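Local coordinates for protein beta-ketothiolase BktB (Ralstonia eutropha, PDB 4NZS) that condenses acetyl-CoA with propionyl-CoA or with a second acetyl-CoA to give beta-ketoacyl-CoA precursors for polyhydroxyalkanoate synthesis, at residues 55-60 with 116-121; 72-77 with 86-91. All blocks are in the same frame, centred on the assembly; numbering follows the deposited sequence.

How the contacts relate
Both contacts lie in the N-terminal thiolase domain. From the N terminus, the chain first runs through 55-60, which carries strand 57-60. It then enters helix 72-79, turns, and comes back as strand 88-92. Contact 2 closes this short loop by packing 72-77 on 86-91. Helix 97-110 follows, and 116-121 then closes the longer loop of contact 1 beside 55-60. Contact 2 is thus nested within contact 1. Strand 57-60 sits between strands 88-92 and 116-124 in one sheet, parallel to both. The centres of the contacts are about 7 Å apart. They touch directly: Phe-59 CB lies 3.5 Å from Leu-72 CD1.

Contact 1: residues 55-60 with 116-121; sequences GHVVFG and VAIGGG
Phe-59 lays its ring over the backbone of Gly-120 on the next strand. Gly-120 CA sits 3.9 Å from the ring centroid and 8° off the ring normal, a CH-pi contact over the face. Having no side chain, Gly-120 lets the ring lie directly on its main chain. Val-57, on the same face of the sheet, lies beside Ile-118, and both side chains point the same way. Val-57 CG1, anti to the backbone N (chi1 179°), comes 3.7 Å from Ile-118 CG2. This methyl also lies at the edge of the Phe-59 ring, in its plane.

The backbones hold these groups in a parallel ladder. Ile-118 N donates to His-56 O at 3.1 Å, and Val-58 N donates to Ile-118 O. Gly-120 N then reaches Val-58 O at 2.9 Å. Gly-55 N to Val-116 O extends the bonding at the start, and the more bent bond from Gly-60 N to Gly-120 O (143° at the hydrogen) ends it.

Helices 32-47 and 72-79 pack on the Val-57 and Phe-59 face. Helix 97-110 packs on the other, against Val-58. His-56 also meets His-287 of the second subunit, ring edge to face.

The contact therefore joins two core strands of the thiolase fold through buried polar backbone groups bonded to each other, with apolar side chains and an aromatic ring packed on one face.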
ATOM      1  N   GLY A  55     -37.993  14.251  -0.098  1.00 53.36           N
ATOM      2  CA  GLY A  55     -37.315  15.515   0.309  1.00 53.68           C
ATOM      3  C   GLY A  55     -36.248  15.425   1.410  1.00 55.63           C
ATOM      4  O   GLY A  55     -35.782  16.464   1.903  1.00 54.26           O
ATOM      5  N   HIS A  56     -35.895  14.199   1.816  1.00 51.46           N
ATOM      6  CA  HIS A  56     -34.795  13.952   2.759  1.00 53.17           C
ATOM      7  C   HIS A  56     -34.365  12.484   2.739  1.00 51.71           C
ATOM      8  O   HIS A  56     -35.215  11.604   2.629  1.00 51.25           O
ATOM      9  CB  HIS A  56     -35.148  14.378   4.181  1.00 55.04           C
ATOM     10  CG  HIS A  56     -34.095  15.235   4.818  1.00 56.57           C
ATOM     11  ND1 HIS A  56     -32.755  14.917   4.774  1.00 55.87           N
ATOM     12  CD2 HIS A  56     -34.180  16.407   5.489  1.00 61.42           C
ATOM     13  CE1 HIS A  56     -32.063  15.847   5.396  1.00 56.68           C
ATOM     14  NE2 HIS A  56     -32.904  16.756   5.854  1.00 57.74           N
ATOM     15  N   VAL A  57     -33.054  12.226   2.769  1.00 53.08           N
ATOM     16  CA  VAL A  57     -32.547  10.848   2.942  1.00 53.07           C
ATOM     17  C   VAL A  57     -31.457  10.714   3.998  1.00 49.05           C
ATOM     18  O   VAL A  57     -30.520  11.497   4.066  1.00 45.70           O
ATOM     19  CB  VAL A  57     -31.982  10.284   1.649  1.00 56.52           C
ATOM     20  CG1 VAL A  57     -31.432   8.872   1.865  1.00 53.74           C
ATOM     21  CG2 VAL A  57     -33.063  10.290   0.576  1.00 61.84           C
ATOM     22  N   VAL A  58     -31.579   9.699   4.830  1.00 50.16           N
ATOM     23  CA  VAL A  58     -30.525   9.428   5.763  1.00 49.07           C
ATOM     24  C   VAL A  58     -30.117   7.960   5.725  1.00 49.27           C
ATOM     25  O   VAL A  58     -30.954   7.070   5.872  1.00 52.38           O
ATOM     26  CB  VAL A  58     -30.917   9.846   7.179  1.00 54.36           C
ATOM     27  CG1 VAL A  58     -29.773   9.543   8.141  1.00 52.32           C
ATOM     28  CG2 VAL A  58     -31.284  11.341   7.206  1.00 52.13           C
ATOM     29  N   PHE A  59     -28.813   7.732   5.547  1.00 42.52           N
ATOM     30  CA  PHE A  59     -28.262   6.412   5.597  1.00 38.63           C
ATOM     31  C   PHE A  59     -27.307   6.251   6.767  1.00 35.44           C
ATOM     32  O   PHE A  59     -26.703   7.197   7.265  1.00 35.84           O
ATOM     33  CB  PHE A  59     -27.595   6.079   4.274  1.00 39.77           C
ATOM     34  CG  PHE A  59     -28.430   5.201   3.392  1.00 41.69           C
ATOM     35  CD1 PHE A  59     -29.484   5.722   2.672  1.00 40.65           C
ATOM     36  CD2 PHE A  59     -28.125   3.844   3.253  1.00 46.29           C
ATOM     37  CE1 PHE A  59     -30.248   4.905   1.858  1.00 43.60           C
ATOM     38  CE2 PHE A  59     -28.872   3.020   2.425  1.00 45.51           C
ATOM     39  CZ  PHE A  59     -29.951   3.548   1.744  1.00 46.41           C
ATOM     40  N   GLY A  60     -27.251   5.028   7.248  1.00 35.10           N
ATOM     41  CA  GLY A  60     -26.327   4.630   8.279  1.00 33.58           C
ATOM     42  C   GLY A  60     -25.282   3.747   7.641  1.00 38.45           C
ATOM     43  O   GLY A  60     -25.572   2.818   6.830  1.00 36.06           O
ATOM     44  N   VAL A 116     -42.155  13.671   3.258  1.00 77.51           N
ATOM     45  CA  VAL A 116     -41.688  12.407   2.707  1.00 68.79           C
ATOM     46  C   VAL A 116     -40.186  12.201   2.961  1.00 62.44           C
ATOM     47  O   VAL A 116     -39.321  12.946   2.439  1.00 57.39           O
ATOM     48  CB  VAL A 116     -41.954  12.370   1.192  1.00 70.92           C
ATOM     49  CG1 VAL A 116     -41.964  10.922   0.703  1.00 68.48           C
ATOM     50  CG2 VAL A 116     -43.258  13.109   0.850  1.00 71.86           C
ATOM     51  N   ALA A 117     -39.856  11.195   3.756  1.00 54.31           N
ATOM     52  CA  ALA A 117     -38.467  10.924   4.079  1.00 52.94           C
ATOM     53  C   ALA A 117     -38.114   9.454   3.967  1.00 55.18           C
ATOM     54  O   ALA A 117     -38.922   8.598   4.265  1.00 54.92           O
ATOM     55  CB  ALA A 117     -38.144  11.437   5.466  1.00 50.16           C
ATOM     56  N   ILE A 118     -36.879   9.179   3.570  1.00 56.48           N
ATOM     57  CA  ILE A 118     -36.367   7.821   3.458  1.00 52.33           C
ATOM     58  C   ILE A 118     -35.249   7.642   4.477  1.00 46.19           C
ATOM     59  O   ILE A 118     -34.433   8.514   4.650  1.00 42.09           O
ATOM     60  CB  ILE A 118     -35.969   7.487   1.991  1.00 52.57           C
ATOM     61  CG1 ILE A 118     -36.919   6.470   1.396  1.00 53.17           C
ATOM     62  CG2 ILE A 118     -34.569   6.917   1.819  1.00 60.51           C
ATOM     63  CD1 ILE A 118     -36.596   6.148  -0.038  1.00 53.29           C
ATOM     64  N   GLY A 119     -35.263   6.513   5.162  1.00 42.14           N
ATOM     65  CA  GLY A 119     -34.203   6.139   6.064  1.00 39.52           C
ATOM     66  C   GLY A 119     -33.735   4.745   5.750  1.00 39.19           C
ATOM     67  O   GLY A 119     -34.533   3.842   5.674  1.00 34.92           O
ATOM     68  N   GLY A 120     -32.433   4.571   5.611  1.00 37.24           N
ATOM     69  CA  GLY A 120     -31.844   3.310   5.207  1.00 38.66           C
ATOM     70  C   GLY A 120     -30.463   3.092   5.786  1.00 40.49           C
ATOM     71  O   GLY A 120     -30.040   3.821   6.661  1.00 38.34           O
ATOM     72  N   GLY A 121     -29.793   2.031   5.362  1.00 40.20           N
ATOM     73  CA  GLY A 121     -28.389   1.852   5.677  1.00 44.51           C
ATOM     74  C   GLY A 121     -27.665   0.912   4.746  1.00 41.67           C
ATOM     75  O   GLY A 121     -28.298   0.090   4.118  1.00 43.69           O
TER

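Contact 2: residues 72-77 with 86-91; sequences LGRVAA and APALTV
Thr-90 and Ala-88 both point toward the helix, where they meet Gly-73 and Arg-74 in its first turn. The Thr-90 hydroxyl makes the shorter of the two hydrogen bonds across the contact. Its OG1 lies anti to the carbonyl carbon (chi1 -58°) and accepts from Gly-73 N at 2.8 Å, with 143° at the hydrogen. This bond engages a backbone N-H in the first turn of the helix. Leu-72 crosses Thr-90 at about a right angle, its CB 3.6 Å from OG1.

Two residues earlier in the strand, the Ala-88 methyl rests on the helix backbone. Its CB is 3.5 Å from Gly-73 O and 3.6 Å from Arg-74 CA. Arg-74 bends at chi2, and its guanidinium turns an edge to Ala-86 O. The bond from NH1 is weak, at 3.3 Å. The same nitrogen also bonds Ile-84 O. The strongest partner of the group is Gly-388 O of the second subunit, which takes NE.

The helix segment runs at 128° to the strand, with the axes 6.2 Å apart at closest approach. On the helix, Ala-76 packs on Phe-59 and Ala-77 on Val-57, both of strand 57-60, which pairs with strand 88-92. At Thr-90 and Val-91 an antiparallel strand of the second subunit carries the sheet across the interface.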
ATOM      1  N   LEU A  72     -22.090   8.826   0.746  1.00 34.24           N
ATOM      2  CA  LEU A  72     -22.945   7.657   0.532  1.00 30.56           C
ATOM      3  C   LEU A  72     -24.429   7.828   0.441  1.00 34.23           C
ATOM      4  O   LEU A  72     -25.133   7.138  -0.362  1.00 28.53           O
ATOM      5  CB  LEU A  72     -22.721   6.733   1.702  1.00 34.10           C
ATOM      6  CG  LEU A  72     -23.329   5.333   1.822  1.00 35.93           C
ATOM      7  CD1 LEU A  72     -24.644   5.426   2.502  1.00 40.37           C
ATOM      8  CD2 LEU A  72     -23.426   4.553   0.512  1.00 40.17           C
ATOM      9  N   GLY A  73     -24.955   8.637   1.362  1.00 32.07           N
ATOM     10  CA  GLY A  73     -26.404   8.833   1.405  1.00 31.79           C
ATOM     11  C   GLY A  73     -26.960   9.618   0.213  1.00 28.67           C
ATOM     12  O   GLY A  73     -28.097   9.481  -0.146  1.00 23.90           O
ATOM     13  N   ARG A  74     -26.164  10.487  -0.362  1.00 31.38           N
ATOM     14  CA  ARG A  74     -26.582  11.211  -1.546  1.00 33.66           C
ATOM     15  C   ARG A  74     -26.454  10.282  -2.709  1.00 38.02           C
ATOM     16  O   ARG A  74     -27.278  10.326  -3.612  1.00 41.74           O
ATOM     17  CB  ARG A  74     -25.725  12.442  -1.720  1.00 37.14           C
ATOM     18  CG  ARG A  74     -25.911  13.242  -3.003  1.00 43.91           C
ATOM     19  CD  ARG A  74     -26.999  14.285  -2.908  1.00 43.70           C
ATOM     20  NE  ARG A  74     -26.874  15.224  -4.014  1.00 49.57           N
ATOM     21  CZ  ARG A  74     -27.769  16.157  -4.323  1.00 49.35           C
ATOM     22  NH1 ARG A  74     -28.877  16.311  -3.607  1.00 50.79           N
ATOM     23  NH2 ARG A  74     -27.563  16.935  -5.373  1.00 50.37           N
ATOM     24  N   VAL A  75     -25.453   9.409  -2.712  1.00 38.99           N
ATOM     25  CA  VAL A  75     -25.305   8.494  -3.856  1.00 38.32           C
ATOM     26  C   VAL A  75     -26.380   7.407  -3.839  1.00 39.80           C
ATOM     27  O   VAL A  75     -26.845   6.962  -4.898  1.00 37.28           O
ATOM     28  CB  VAL A  75     -23.908   7.809  -3.916  1.00 42.64           C
ATOM     29  CG1 VAL A  75     -23.883   6.756  -5.026  1.00 44.70           C
ATOM     30  CG2 VAL A  75     -22.799   8.806  -4.172  1.00 40.65           C
ATOM     31  N   ALA A  76     -26.722   6.905  -2.665  1.00 42.14           N
ATOM     32  CA  ALA A  76     -27.745   5.886  -2.626  1.00 42.77           C
ATOM     33  C   ALA A  76     -29.036   6.497  -3.075  1.00 40.67           C
ATOM     34  O   ALA A  76     -29.782   5.895  -3.827  1.00 55.78           O
ATOM     35  CB  ALA A  76     -27.889   5.295  -1.245  1.00 41.34           C
ATOM     36  N   ALA A  77     -29.308   7.697  -2.599  1.00 35.62           N
ATOM     37  CA  ALA A  77     -30.537   8.345  -2.970  1.00 38.85           C
ATOM     38  C   ALA A  77     -30.593   8.678  -4.438  1.00 34.30           C
ATOM     39  O   ALA A  77     -31.498   8.288  -5.130  1.00 31.92           O
ATOM     40  CB  ALA A  77     -30.679   9.625  -2.170  1.00 35.64           C
ATOM     41  N   ALA A  86     -33.135  16.835  -3.362  1.00 45.76           N
ATOM     42  CA  ALA A  86     -33.299  16.295  -1.989  1.00 46.74           C
ATOM     43  C   ALA A  86     -32.018  16.163  -1.086  1.00 46.10           C
ATOM     44  O   ALA A  86     -31.098  15.383  -1.381  1.00 45.50           O
ATOM     45  CB  ALA A  86     -33.972  14.937  -2.100  1.00 43.96           C
ATOM     46  N   PRO A  87     -31.966  16.927   0.019  1.00 50.69           N
ATOM     47  CA  PRO A  87     -31.098  16.675   1.191  1.00 48.28           C
ATOM     48  C   PRO A  87     -30.865  15.214   1.604  1.00 45.67           C
ATOM     49  O   PRO A  87     -31.795  14.442   1.811  1.00 47.75           O
ATOM     50  CB  PRO A  87     -31.813  17.453   2.304  1.00 50.39           C
ATOM     51  CG  PRO A  87     -32.452  18.612   1.579  1.00 51.08           C
ATOM     52  CD  PRO A  87     -32.482  18.307   0.080  1.00 49.29           C
ATOM     53  N   ALA A  88     -29.596  14.852   1.758  1.00 45.84           N
ATOM     54  CA  ALA A  88     -29.212  13.481   2.028  1.00 39.78           C
ATOM     55  C   ALA A  88     -28.015  13.513   2.907  1.00 36.42           C
ATOM     56  O   ALA A  88     -27.095  14.255   2.654  1.00 36.71           O
ATOM     57  CB  ALA A  88     -28.872  12.758   0.730  1.00 38.96           C
ATOM     58  N   LEU A  89     -27.988  12.626   3.880  1.00 33.74           N
ATOM     59  CA  LEU A  89     -27.056  12.711   4.954  1.00 34.17           C
ATOM     60  C   LEU A  89     -26.620  11.320   5.336  1.00 35.25           C
ATOM     61  O   LEU A  89     -27.424  10.437   5.426  1.00 34.88           O
ATOM     62  CB  LEU A  89     -27.773  13.312   6.139  1.00 35.50           C
ATOM     63  CG  LEU A  89     -27.063  13.130   7.468  1.00 36.40           C
ATOM     64  CD1 LEU A  89     -26.032  14.228   7.576  1.00 38.39           C
ATOM     65  CD2 LEU A  89     -28.025  13.180   8.655  1.00 38.83           C
ATOM     66  N   THR A  90     -25.334  11.099   5.533  1.00 35.89           N
ATOM     67  CA  THR A  90     -24.919   9.801   5.987  1.00 37.05           C
ATOM     68  C   THR A  90     -24.656   9.988   7.422  1.00 36.98           C
ATOM     69  O   THR A  90     -24.301  11.088   7.813  1.00 43.17           O
ATOM     70  CB  THR A  90     -23.684   9.333   5.262  1.00 33.64           C
ATOM     71  OG1 THR A  90     -24.018   9.329   3.885  1.00 31.23           O
ATOM     72  CG2 THR A  90     -23.308   7.876   5.732  1.00 33.79           C
ATOM     73  N   VAL A  91     -24.835   8.948   8.201  1.00 34.71           N
ATOM     74  CA  VAL A  91     -24.774   9.083   9.638  1.00 36.08           C
ATOM     75  C   VAL A  91     -24.107   7.874  10.264  1.00 36.94           C
ATOM     76  O   VAL A  91     -24.082   6.805   9.691  1.00 29.73           O
ATOM     77  CB  VAL A  91     -26.204   9.214  10.134  1.00 39.51           C
ATOM     78  CG1 VAL A  91     -26.347   8.813  11.583  1.00 42.83           C
ATOM     79  CG2 VAL A  91     -26.671  10.645   9.931  1.00 40.45           C
TER